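Long-range contacts in enoyl-[acyl-carrier-protein] reductase [FMN] (PDB 5GVJ), which probably reduces enoyl-[acyl-carrier-protein] with NADH in fatty acid synthesis, as an FMN-dependent flavoprotein: residues A[13-26]-A[34-47]; A[138-150]-A[229-238]. The protein carries 1 engineered substitution. All coordinates share one frame; numbering follows the deposited sequence.

How the contacts relate
Contact 1 comes first along the chain, joining 13-26 to 34-47; contact 2 follows, joining 138-150 to 229-238. Their centres lie about 19 Å apart, and their nearest atoms stay about 6 Å from each other. What they share is the parallel sheet of the TIM-barrel fold: contact 1 joins its outermost strands, 17-18 and 41-44, and so closes the barrel, while 138-150 leaves the end of strand 136-139 and pairs outside the barrel with strand 231-234 of a small antiparallel sheet. Each carries FMN-site residues, Gly21 and Ala23 in contact 1, Glu139 and Gly144 in contact 2, so both contribute to one cofactor pocket, which holds no FMN in this chain.

Contact 1 of 2, residues A[13-26]-A[34-47]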
loop_
_atom_site.group_PDB
_atom_site.type_symbol
_atom_site.label_atom_id
_atom_site.label_comp_id
_atom_site.label_asym_id
_atom_site.label_seq_id
_atom_site.Cartn_x
_atom_site.Cartn_y
_atom_site.Cartn_z
ATOM N N ILE A 13 24.294 3.391 -11.403
ATOM C CA ILE A 13 23.484 4.468 -11.952
ATOM C C ILE A 13 23.454 5.603 -10.940
ATOM O O ILE A 13 23.838 5.450 -9.779
ATOM C CB ILE A 13 22.057 4.014 -12.299
ATOM C CG1 ILE A 13 21.351 3.490 -11.036
ATOM C CG2 ILE A 13 22.088 2.944 -13.360
ATOM C CD1 ILE A 13 19.988 2.892 -11.316
ATOM N N GLU A 14 22.957 6.746 -11.400
ATOM C CA GLU A 14 22.964 7.956 -10.597
ATOM C C GLU A 14 21.769 8.007 -9.649
ATOM O O GLU A 14 21.902 8.474 -8.513
ATOM C CB GLU A 14 22.980 9.171 -11.528
ATOM C CG GLU A 14 23.064 10.511 -10.845
ATOM C CD GLU A 14 23.134 11.674 -11.829
ATOM O OE1 GLU A 14 22.963 11.449 -13.051
ATOM O OE2 GLU A 14 23.363 12.814 -11.374
ATOM N N HIS A 15 20.595 7.547 -10.095
ATOM C CA HIS A 15 19.404 7.725 -9.280
ATOM C C HIS A 15 18.759 6.376 -8.986
ATOM O O HIS A 15 18.746 5.498 -9.850
ATOM C CB HIS A 15 18.352 8.626 -9.958
ATOM C CG HIS A 15 18.906 9.896 -10.519
ATOM N ND1 HIS A 15 19.491 10.862 -9.732
ATOM C CD2 HIS A 15 18.961 10.358 -11.793
ATOM C CE1 HIS A 15 19.887 11.866 -10.497
ATOM N NE2 HIS A 15 19.576 11.586 -11.749
ATOM N N PRO A 16 18.189 6.194 -7.782
ATOM C CA PRO A 16 17.597 4.899 -7.396
ATOM C C PRO A 16 16.174 4.736 -7.927
ATOM O O PRO A 16 15.225 4.510 -7.172
ATOM C CB PRO A 16 17.641 4.974 -5.865
ATOM C CG PRO A 16 17.338 6.463 -5.613
ATOM C CD PRO A 16 18.107 7.189 -6.701
ATOM N N ILE A 17 16.023 4.875 -9.242
ATOM C CA ILE A 17 14.726 4.967 -9.899
ATOM C C ILE A 17 14.745 4.067 -11.128
ATOM O O ILE A 17 15.604 4.233 -12.000
ATOM C CB ILE A 17 14.403 6.422 -10.285
ATOM C CG1 ILE A 17 14.329 7.293 -9.019
ATOM C CG2 ILE A 17 13.104 6.497 -11.073
ATOM C CD1 ILE A 17 14.154 8.799 -9.308
ATOM N N LEU A 18 13.826 3.097 -11.184
ATOM C CA LEU A 18 13.667 2.235 -12.351
ATOM C C LEU A 18 12.335 2.525 -13.030
ATOM O O LEU A 18 11.365 2.899 -12.372
ATOM C CB LEU A 18 13.703 0.735 -11.994
ATOM C CG LEU A 18 14.650 0.080 -10.988
ATOM C CD1 LEU A 18 14.656 -1.450 -11.187
ATOM C CD2 LEU A 18 16.042 0.651 -10.982
ATOM N N MET A 19 12.297 2.368 -14.356
ATOM C CA MET A 19 11.034 2.320 -15.079
ATOM C C MET A 19 10.512 0.883 -15.060
ATOM O O MET A 19 11.175 -0.030 -14.572
ATOM C CB MET A 19 11.196 2.840 -16.524
ATOM C CG MET A 19 11.865 1.872 -17.470
ATOM S SD MET A 19 12.014 2.487 -19.182
ATOM C CE MET A 19 10.708 1.569 -19.986
ATOM N N GLY A 20 9.313 0.680 -15.599
ATOM C CA GLY A 20 8.692 -0.635 -15.531
ATOM C C GLY A 20 9.209 -1.712 -16.472
ATOM O O GLY A 20 9.459 -2.848 -16.052
ATOM N N GLY A 21 9.355 -1.392 -17.751
ATOM C CA GLY A 21 9.735 -2.423 -18.711
ATOM C C GLY A 21 8.629 -3.417 -19.013
ATOM O O GLY A 21 8.888 -4.624 -19.123
ATOM N N MET A 22 7.398 -2.938 -19.137
ATOM C CA MET A 22 6.294 -3.767 -19.586
ATOM C C MET A 22 6.455 -4.099 -21.072
ATOM O O MET A 22 7.148 -3.403 -21.820
ATOM C CB MET A 22 4.978 -3.030 -19.328
ATOM C CG MET A 22 3.711 -3.825 -19.543
ATOM S SD MET A 22 2.290 -2.836 -19.019
ATOM C CE MET A 22 2.398 -1.390 -20.081
ATOM N N ALA A 23 5.817 -5.190 -21.499
ATOM C CA ALA A 23 5.791 -5.505 -22.920
ATOM C C ALA A 23 5.112 -4.377 -23.689
ATOM O O ALA A 23 4.146 -3.772 -23.213
ATOM C CB ALA A 23 5.067 -6.826 -23.169
ATOM N N TRP A 24 5.655 -4.075 -24.871
ATOM C CA TRP A 24 5.141 -3.046 -25.777
ATOM C C TRP A 24 5.447 -1.638 -25.282
ATOM O O TRP A 24 5.903 -0.808 -26.070
ATOM C CB TRP A 24 3.639 -3.220 -26.022
ATOM C CG TRP A 24 3.319 -4.542 -26.627
ATOM C CD1 TRP A 24 2.683 -5.589 -26.026
ATOM C CD2 TRP A 24 3.659 -4.982 -27.948
ATOM N NE1 TRP A 24 2.588 -6.646 -26.899
ATOM C CE2 TRP A 24 3.179 -6.299 -28.086
ATOM C CE3 TRP A 24 4.304 -4.382 -29.035
ATOM C CZ2 TRP A 24 3.330 -7.031 -29.266
ATOM C CZ3 TRP A 24 4.454 -5.110 -30.206
ATOM C CH2 TRP A 24 3.967 -6.420 -30.311
ATOM N N ALA A 25 5.236 -1.351 -23.990
ATOM C CA ALA A 25 5.522 -0.009 -23.480
ATOM C C ALA A 25 6.992 0.180 -23.132
ATOM O O ALA A 25 7.493 1.311 -23.172
ATOM C CB ALA A 25 4.667 0.286 -22.239
ATOM N N GLY A 26 7.683 -0.900 -22.756
ATOM C CA GLY A 26 9.104 -0.836 -22.462
ATOM C C GLY A 26 9.960 -0.842 -23.715
ATOM O O GLY A 26 10.719 -1.787 -23.949
ATOM N N VAL A 34 15.215 7.066 -19.965
ATOM C CA VAL A 34 15.338 6.911 -18.517
ATOM C C VAL A 34 16.799 6.672 -18.119
ATOM O O VAL A 34 17.303 7.276 -17.166
ATOM C CB VAL A 34 14.415 5.780 -18.025
ATOM C CG1 VAL A 34 14.598 5.564 -16.525
ATOM C CG2 VAL A 34 12.950 6.132 -18.299
ATOM N N SER A 35 17.507 5.806 -18.851
ATOM C CA SER A 35 18.905 5.526 -18.519
ATOM C C SER A 35 19.787 6.757 -18.711
ATOM O O SER A 35 20.637 7.053 -17.869
ATOM C CB SER A 35 19.424 4.362 -19.362
ATOM O OG SER A 35 18.969 3.112 -18.852
ATOM N N GLU A 36 19.615 7.483 -19.815
ATOM C CA GLU A 36 20.441 8.676 -20.021
ATOM C C GLU A 36 20.166 9.730 -18.953
ATOM O O GLU A 36 21.088 10.437 -18.526
ATOM C CB GLU A 36 20.216 9.243 -21.424
ATOM C CG GLU A 36 21.119 10.439 -21.785
ATOM C CD GLU A 36 22.601 10.124 -21.661
ATOM O OE1 GLU A 36 22.988 8.954 -21.896
ATOM O OE2 GLU A 36 23.386 11.051 -21.332
ATOM N N ALA A 37 18.923 9.806 -18.467
ATOM C CA ALA A 37 18.565 10.700 -17.368
ATOM C C ALA A 37 19.079 10.237 -16.007
ATOM O O ALA A 37 18.806 10.918 -15.013
ATOM C CB ALA A 37 17.050 10.861 -17.292
ATOM N N GLY A 38 19.768 9.094 -15.922
ATOM C CA GLY A 38 20.392 8.670 -14.680
ATOM C C GLY A 38 19.670 7.592 -13.890
ATOM O O GLY A 38 20.184 7.167 -12.847
ATOM N N GLY A 39 18.503 7.150 -14.341
ATOM C CA GLY A 39 17.800 6.032 -13.745
ATOM C C GLY A 39 18.139 4.752 -14.475
ATOM O O GLY A 39 19.143 4.662 -15.184
ATOM N N LEU A 40 17.293 3.738 -14.304
ATOM C CA LEU A 40 17.490 2.487 -15.034
ATOM C C LEU A 40 16.350 2.312 -16.027
ATOM O O LEU A 40 15.240 1.941 -15.648
ATOM C CB LEU A 40 17.577 1.280 -14.101
ATOM C CG LEU A 40 18.066 0.033 -14.847
ATOM C CD1 LEU A 40 19.598 0.037 -14.945
ATOM C CD2 LEU A 40 17.555 -1.269 -14.190
ATOM N N GLY A 41 16.626 2.574 -17.302
ATOM C CA GLY A 41 15.687 2.201 -18.336
ATOM C C GLY A 41 15.658 0.696 -18.500
ATOM O O GLY A 41 16.641 -0.001 -18.255
ATOM N N ILE A 42 14.504 0.176 -18.894
ATOM C CA ILE A 42 14.335 -1.269 -18.968
ATOM C C ILE A 42 13.569 -1.597 -20.235
ATOM O O ILE A 42 12.485 -1.054 -20.466
ATOM C CB ILE A 42 13.616 -1.847 -17.736
ATOM C CG1 ILE A 42 14.520 -1.740 -16.509
ATOM C CG2 ILE A 42 13.240 -3.298 -17.997
ATOM C CD1 ILE A 42 13.824 -2.119 -15.178
ATOM N N ILE A 43 14.155 -2.446 -21.074
ATOM C CA ILE A 43 13.501 -2.930 -22.283
ATOM C C ILE A 43 12.574 -4.075 -21.894
ATOM O O ILE A 43 13.012 -5.059 -21.289
ATOM C CB ILE A 43 14.541 -3.399 -23.316
ATOM C CG1 ILE A 43 15.381 -2.220 -23.807
ATOM C CG2 ILE A 43 13.851 -4.113 -24.474
ATOM C CD1 ILE A 43 16.612 -2.651 -24.628
ATOM N N GLY A 44 11.296 -3.950 -22.232
ATOM C CA GLY A 44 10.354 -5.022 -21.969
ATOM C C GLY A 44 10.328 -6.030 -23.099
ATOM O O GLY A 44 9.888 -5.709 -24.209
ATOM N N SER A 45 10.806 -7.246 -22.848
ATOM C CA SER A 45 10.919 -8.247 -23.898
ATOM C C SER A 45 9.728 -9.195 -23.934
ATOM O O SER A 45 9.759 -10.177 -24.680
ATOM C CB SER A 45 12.224 -9.046 -23.741
ATOM O OG SER A 45 12.150 -9.997 -22.689
ATOM N N GLY A 46 8.683 -8.916 -23.149
ATOM C CA GLY A 46 7.617 -9.886 -22.956
ATOM C C GLY A 46 7.007 -10.394 -24.246
ATOM O O GLY A 46 6.622 -11.566 -24.332
ATOM N N ALA A 47 6.923 -9.532 -25.264
ATOM C CA ALA A 47 6.353 -9.879 -26.561
ATOM C C ALA A 47 7.416 -10.020 -27.643
ATOM O O ALA A 47 7.098 -9.956 -28.833
ATOM C CB ALA A 47 5.322 -8.833 -26.985
HETATM O O HOH W 1 8.323 -7.280 -20.595
HETATM O O HOH W 2 7.866 -6.642 -25.673
#
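Leu18 and Leu40 form a single backbone bridge: Leu40 N donates to Ile17 O at 2.9 Å, and Met19 N answers to Leu40 O. Farther on, Gly44 N binds Gly26 O at 2.8 Å. Gly38 closes helix 28-36 with a Schellman motif, and Gly38 O accepts a hydrogen bond from His15 N; the His15 ring turns its edge to Ala37 O. Leu18 and Leu40 lie side by side, CD2 of Leu18 3.5 Å from CB of Leu40. Met19 has CG between its own N and carbonyl carbon (chi1 76°), sending the chain alongside strand 41-44; SD takes a weak bond from Ile42 N and also touches CG2 of Val34. Replacing Met19 by an alanine is likely to leave Ile42 N without its sulfur neighbour and a gap beside Val34. CB of Ala47 lies 3.5 Å from CE2 of the Trp24 indole. Gly21 and Ala23, both FMN-binding, lie in the loop after strand 17-18. The unit is beta-alpha-beta, and the Leu18-Leu40 bridge joins the outermost strands of the parallel sheet, closing the TIM barrel. Strand 17-18 bonds to Val190 and Met192 and strand 41-44 to Gly69, while Phe196 of helix 193-197 packs on Met19 and Val34.

Contact 2 of 2, residues A[138-150]-A[229-238]; sequences AEGMESGGHIGEV and HPARVLRTPF
Arg232 grips the carbonyl oxygen of Met141 side-on with two nitrogens: NE and NH2 both stand 3.0 Å from Met141 O. The oxygen lies close to the guanidinium plane; NE comes in on a lone pair, whereas NH2 sits above the carbonyl plane. With CG anti to its backbone N (chi1 -179°) the extended first part of the chain sets CD 3.2 Å from Ser143 O, and the bend at chi3 (-56°) swings NE and the guanidinium round to Met141 O. SD of Met141 lies 3.6 Å from NH2 of Arg232.

Behind this grip Gly145 and Arg232 form an antiparallel hydrogen-bonded pair, with Arg232 N 2.7 Å from Gly145 O; Ile147 N then bonds to Pro230 O at 3.2 Å. Between these, His146 and Ala231 make a non-hydrogen-bonded pair, CD2 of the histidine 3.7 Å from CB of Ala231.

Farther out, a type I turn from Gly140 to Ser143 presents the Met141 carbonyl, and Gly140 O accepts from both N and OG of Ser143. NH1 of Arg232 bonds to OG1 of Thr220, holding its other arm. Across the dimer Met141 packs on Met141 of the second subunit, and Glu142 bonds to Thr151 there. The whole is a glycine-rich loop after a TIM-barrel strand, pinned by a short antiparallel sheet: Glu139 ends the strand, and the pinned loop holds Gly144 of the FMN site.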
loop_
_atom_site.group_PDB
_atom_site.type_symbol
_atom_site.label_atom_id
_atom_site.label_comp_id
_atom_site.label_asym_id
_atom_site.label_seq_id
_atom_site.Cartn_x
_atom_site.Cartn_y
_atom_site.Cartn_z
ATOM N N ALA A 138 9.968 -5.844 -5.048
ATOM C CA ALA A 138 8.780 -6.256 -4.320
ATOM C C ALA A 138 7.633 -5.467 -4.923
ATOM O O ALA A 138 7.556 -4.251 -4.755
ATOM C CB ALA A 138 8.935 -5.991 -2.824
ATOM N N GLU A 139 6.769 -6.142 -5.662
ATOM C CA GLU A 139 5.750 -5.456 -6.449
ATOM C C GLU A 139 4.386 -5.639 -5.799
ATOM O O GLU A 139 3.829 -6.743 -5.822
ATOM C CB GLU A 139 5.741 -5.975 -7.885
ATOM C CG GLU A 139 4.687 -5.304 -8.743
ATOM C CD GLU A 139 4.777 -5.736 -10.192
ATOM O OE1 GLU A 139 4.167 -6.760 -10.558
ATOM O OE2 GLU A 139 5.475 -5.050 -10.955
ATOM N N GLY A 140 3.840 -4.557 -5.243
ATOM C CA GLY A 140 2.515 -4.611 -4.657
ATOM C C GLY A 140 1.418 -4.669 -5.703
ATOM O O GLY A 140 1.576 -4.246 -6.857
ATOM N N MET A 141 0.273 -5.215 -5.282
ATOM C CA MET A 141 -0.856 -5.467 -6.178
ATOM C C MET A 141 -1.575 -4.202 -6.639
ATOM O O MET A 141 -2.506 -4.318 -7.445
ATOM C CB MET A 141 -1.853 -6.404 -5.498
ATOM C CG MET A 141 -2.352 -5.888 -4.174
ATOM S SD MET A 141 -3.931 -5.061 -4.394
ATOM C CE MET A 141 -4.989 -6.483 -4.697
ATOM N N GLU A 142 -1.193 -3.010 -6.172
ATOM C CA GLU A 142 -1.745 -1.798 -6.773
ATOM C C GLU A 142 -1.130 -1.491 -8.130
ATOM O O GLU A 142 -1.580 -0.556 -8.800
ATOM C CB GLU A 142 -1.549 -0.576 -5.865
ATOM C CG GLU A 142 -0.155 -0.447 -5.231
ATOM C CD GLU A 142 -0.107 -1.072 -3.841
ATOM O OE1 GLU A 142 -0.170 -2.314 -3.743
ATOM O OE2 GLU A 142 -0.039 -0.315 -2.848
ATOM N N SER A 143 -0.108 -2.230 -8.543
ATOM C CA SER A 143 0.484 -1.956 -9.839
ATOM C C SER A 143 -0.446 -2.446 -10.950
ATOM O O SER A 143 -1.417 -3.173 -10.713
ATOM C CB SER A 143 1.866 -2.599 -9.940
ATOM O OG SER A 143 1.789 -3.993 -9.765
ATOM N N GLY A 144 -0.151 -2.008 -12.185
ATOM C CA GLY A 144 -0.907 -2.456 -13.334
ATOM C C GLY A 144 -0.427 -3.802 -13.859
ATOM O O GLY A 144 0.652 -4.294 -13.524
ATOM N N GLY A 145 -1.262 -4.410 -14.694
ATOM C CA GLY A 145 -0.899 -5.677 -15.291
ATOM C C GLY A 145 -1.093 -6.818 -14.313
ATOM O O GLY A 145 -1.836 -6.716 -13.333
ATOM N N HIS A 146 -0.412 -7.925 -14.586
ATOM C CA HIS A 146 -0.553 -9.089 -13.721
ATOM C C HIS A 146 0.008 -8.784 -12.333
ATOM O O HIS A 146 1.056 -8.150 -12.192
ATOM C CB HIS A 146 0.137 -10.301 -14.350
ATOM C CG HIS A 146 -0.495 -10.748 -15.636
ATOM N ND1 HIS A 146 0.089 -10.535 -16.868
ATOM C CD2 HIS A 146 -1.674 -11.370 -15.880
ATOM C CE1 HIS A 146 -0.698 -11.016 -17.815
ATOM N NE2 HIS A 146 -1.774 -11.529 -17.243
ATOM N N ILE A 147 -0.714 -9.214 -11.299
ATOM C CA ILE A 147 -0.426 -8.796 -9.932
ATOM C C ILE A 147 -0.504 -9.985 -8.988
ATOM O O ILE A 147 -1.140 -11.001 -9.274
ATOM C CB ILE A 147 -1.405 -7.706 -9.449
ATOM C CG1 ILE A 147 -2.846 -8.171 -9.681
ATOM C CG2 ILE A 147 -1.107 -6.381 -10.122
ATOM C CD1 ILE A 147 -3.891 -7.390 -8.900
ATOM N N GLY A 148 0.140 -9.828 -7.835
ATOM C CA GLY A 148 -0.015 -10.735 -6.718
ATOM C C GLY A 148 -1.174 -10.337 -5.831
ATOM O O GLY A 148 -2.145 -9.721 -6.277
ATOM N N GLU A 149 -1.069 -10.685 -4.547
ATOM C CA GLU A 149 -2.137 -10.425 -3.599
ATOM C C GLU A 149 -1.786 -9.382 -2.550
ATOM O O GLU A 149 -2.701 -8.788 -1.967
ATOM C CB GLU A 149 -2.531 -11.722 -2.882
ATOM C CG GLU A 149 -2.466 -12.945 -3.768
ATOM C CD GLU A 149 -3.280 -14.100 -3.219
ATOM O OE1 GLU A 149 -2.790 -14.783 -2.286
ATOM O OE2 GLU A 149 -4.414 -14.309 -3.716
ATOM N N VAL A 150 -0.501 -9.141 -2.299
ATOM C CA VAL A 150 -0.068 -8.272 -1.206
ATOM C C VAL A 150 0.124 -6.851 -1.726
ATOM O O VAL A 150 0.636 -6.644 -2.836
ATOM C CB VAL A 150 1.225 -8.816 -0.571
ATOM C CG1 VAL A 150 1.550 -8.049 0.717
ATOM C CG2 VAL A 150 1.086 -10.310 -0.290
ATOM N N HIS A 229 -5.502 -15.781 -12.990
ATOM C CA HIS A 229 -4.326 -14.925 -13.116
ATOM C C HIS A 229 -4.727 -13.452 -13.155
ATOM O O HIS A 229 -4.857 -12.872 -14.234
ATOM C CB HIS A 229 -3.538 -15.289 -14.369
ATOM C CG HIS A 229 -3.490 -16.759 -14.643
ATOM N ND1 HIS A 229 -2.655 -17.616 -13.958
ATOM C CD2 HIS A 229 -4.176 -17.524 -15.524
ATOM C CE1 HIS A 229 -2.828 -18.846 -14.408
ATOM N NE2 HIS A 229 -3.744 -18.818 -15.358
ATOM N N PRO A 230 -4.897 -12.849 -11.979
ATOM C CA PRO A 230 -5.442 -11.487 -11.916
ATOM C C PRO A 230 -4.523 -10.472 -12.583
ATOM O O PRO A 230 -3.299 -10.619 -12.594
ATOM C CB PRO A 230 -5.561 -11.225 -10.411
ATOM C CG PRO A 230 -4.499 -12.095 -9.809
ATOM C CD PRO A 230 -4.472 -13.337 -10.656
ATOM N N ALA A 231 -5.135 -9.430 -13.148
ATOM C CA ALA A 231 -4.398 -8.349 -13.784
ATOM C C ALA A 231 -5.176 -7.053 -13.612
ATOM O O ALA A 231 -6.400 -7.039 -13.750
ATOM C CB ALA A 231 -4.155 -8.631 -15.269
ATOM N N ARG A 232 -4.465 -5.971 -13.304
ATOM C CA ARG A 232 -5.090 -4.678 -13.058
ATOM C C ARG A 232 -5.062 -3.848 -14.333
ATOM O O ARG A 232 -3.990 -3.614 -14.905
ATOM C CB ARG A 232 -4.397 -3.921 -11.927
ATOM C CG ARG A 232 -5.041 -2.565 -11.622
ATOM C CD ARG A 232 -4.393 -1.905 -10.419
ATOM N NE ARG A 232 -4.426 -2.771 -9.240
ATOM C CZ ARG A 232 -5.458 -2.861 -8.408
ATOM N NH1 ARG A 232 -6.551 -2.140 -8.628
ATOM N NH2 ARG A 232 -5.399 -3.683 -7.360
ATOM N N VAL A 233 -6.240 -3.398 -14.769
ATOM C CA VAL A 233 -6.371 -2.571 -15.956
ATOM C C VAL A 233 -7.364 -1.446 -15.686
ATOM O O VAL A 233 -8.168 -1.496 -14.751
ATOM C CB VAL A 233 -6.822 -3.379 -17.197
ATOM C CG1 VAL A 233 -5.767 -4.408 -17.590
ATOM C CG2 VAL A 233 -8.169 -4.042 -16.947
ATOM N N LEU A 234 -7.295 -0.430 -16.537
ATOM C CA LEU A 234 -8.225 0.689 -16.489
ATOM C C LEU A 234 -9.659 0.205 -16.695
ATOM O O LEU A 234 -9.905 -0.788 -17.385
ATOM C CB LEU A 234 -7.835 1.708 -17.564
ATOM C CG LEU A 234 -7.517 3.158 -17.190
ATOM C CD1 LEU A 234 -7.071 3.279 -15.752
ATOM C CD2 LEU A 234 -6.445 3.697 -18.111
ATOM N N ARG A 235 -10.615 0.909 -16.077
ATOM C CA ARG A 235 -12.030 0.560 -16.189
ATOM C C ARG A 235 -12.590 0.920 -17.564
ATOM O O ARG A 235 -13.409 1.835 -17.689
ATOM C CB ARG A 235 -12.848 1.251 -15.091
ATOM C CG ARG A 235 -12.638 0.645 -13.713
ATOM C CD ARG A 235 -13.607 1.199 -12.663
ATOM N NE ARG A 235 -13.253 0.715 -11.331
ATOM C CZ ARG A 235 -13.897 -0.257 -10.693
ATOM N NH1 ARG A 235 -14.932 -0.854 -11.265
ATOM N NH2 ARG A 235 -13.498 -0.640 -9.486
ATOM N N THR A 236 -12.169 0.197 -18.584
ATOM C CA THR A 236 -12.460 0.409 -19.994
ATOM C C THR A 236 -13.591 -0.515 -20.448
ATOM O O THR A 236 -13.940 -1.470 -19.749
ATOM C CB THR A 236 -11.179 0.158 -20.813
ATOM O OG1 THR A 236 -11.174 0.966 -21.993
ATOM C CG2 THR A 236 -11.072 -1.286 -21.210
ATOM N N PRO A 237 -14.223 -0.244 -21.602
ATOM C CA PRO A 237 -15.260 -1.176 -22.087
ATOM C C PRO A 237 -14.781 -2.611 -22.217
ATOM O O PRO A 237 -15.521 -3.541 -21.881
ATOM C CB PRO A 237 -15.640 -0.588 -23.454
ATOM C CG PRO A 237 -15.364 0.853 -23.324
ATOM C CD PRO A 237 -14.156 0.972 -22.433
ATOM N N PHE A 238 -13.554 -2.816 -22.700
ATOM C CA PHE A 238 -13.043 -4.172 -22.857
ATOM C C PHE A 238 -12.837 -4.848 -21.510
ATOM O O PHE A 238 -13.053 -6.058 -21.379
ATOM C CB PHE A 238 -11.737 -4.156 -23.644
ATOM C CG PHE A 238 -11.253 -5.522 -24.020
ATOM C CD1 PHE A 238 -11.972 -6.303 -24.912
ATOM C CD2 PHE A 238 -10.082 -6.030 -23.485
ATOM C CE1 PHE A 238 -11.533 -7.565 -25.263
ATOM C CE2 PHE A 238 -9.635 -7.292 -23.835
ATOM C CZ PHE A 238 -10.364 -8.061 -24.725
#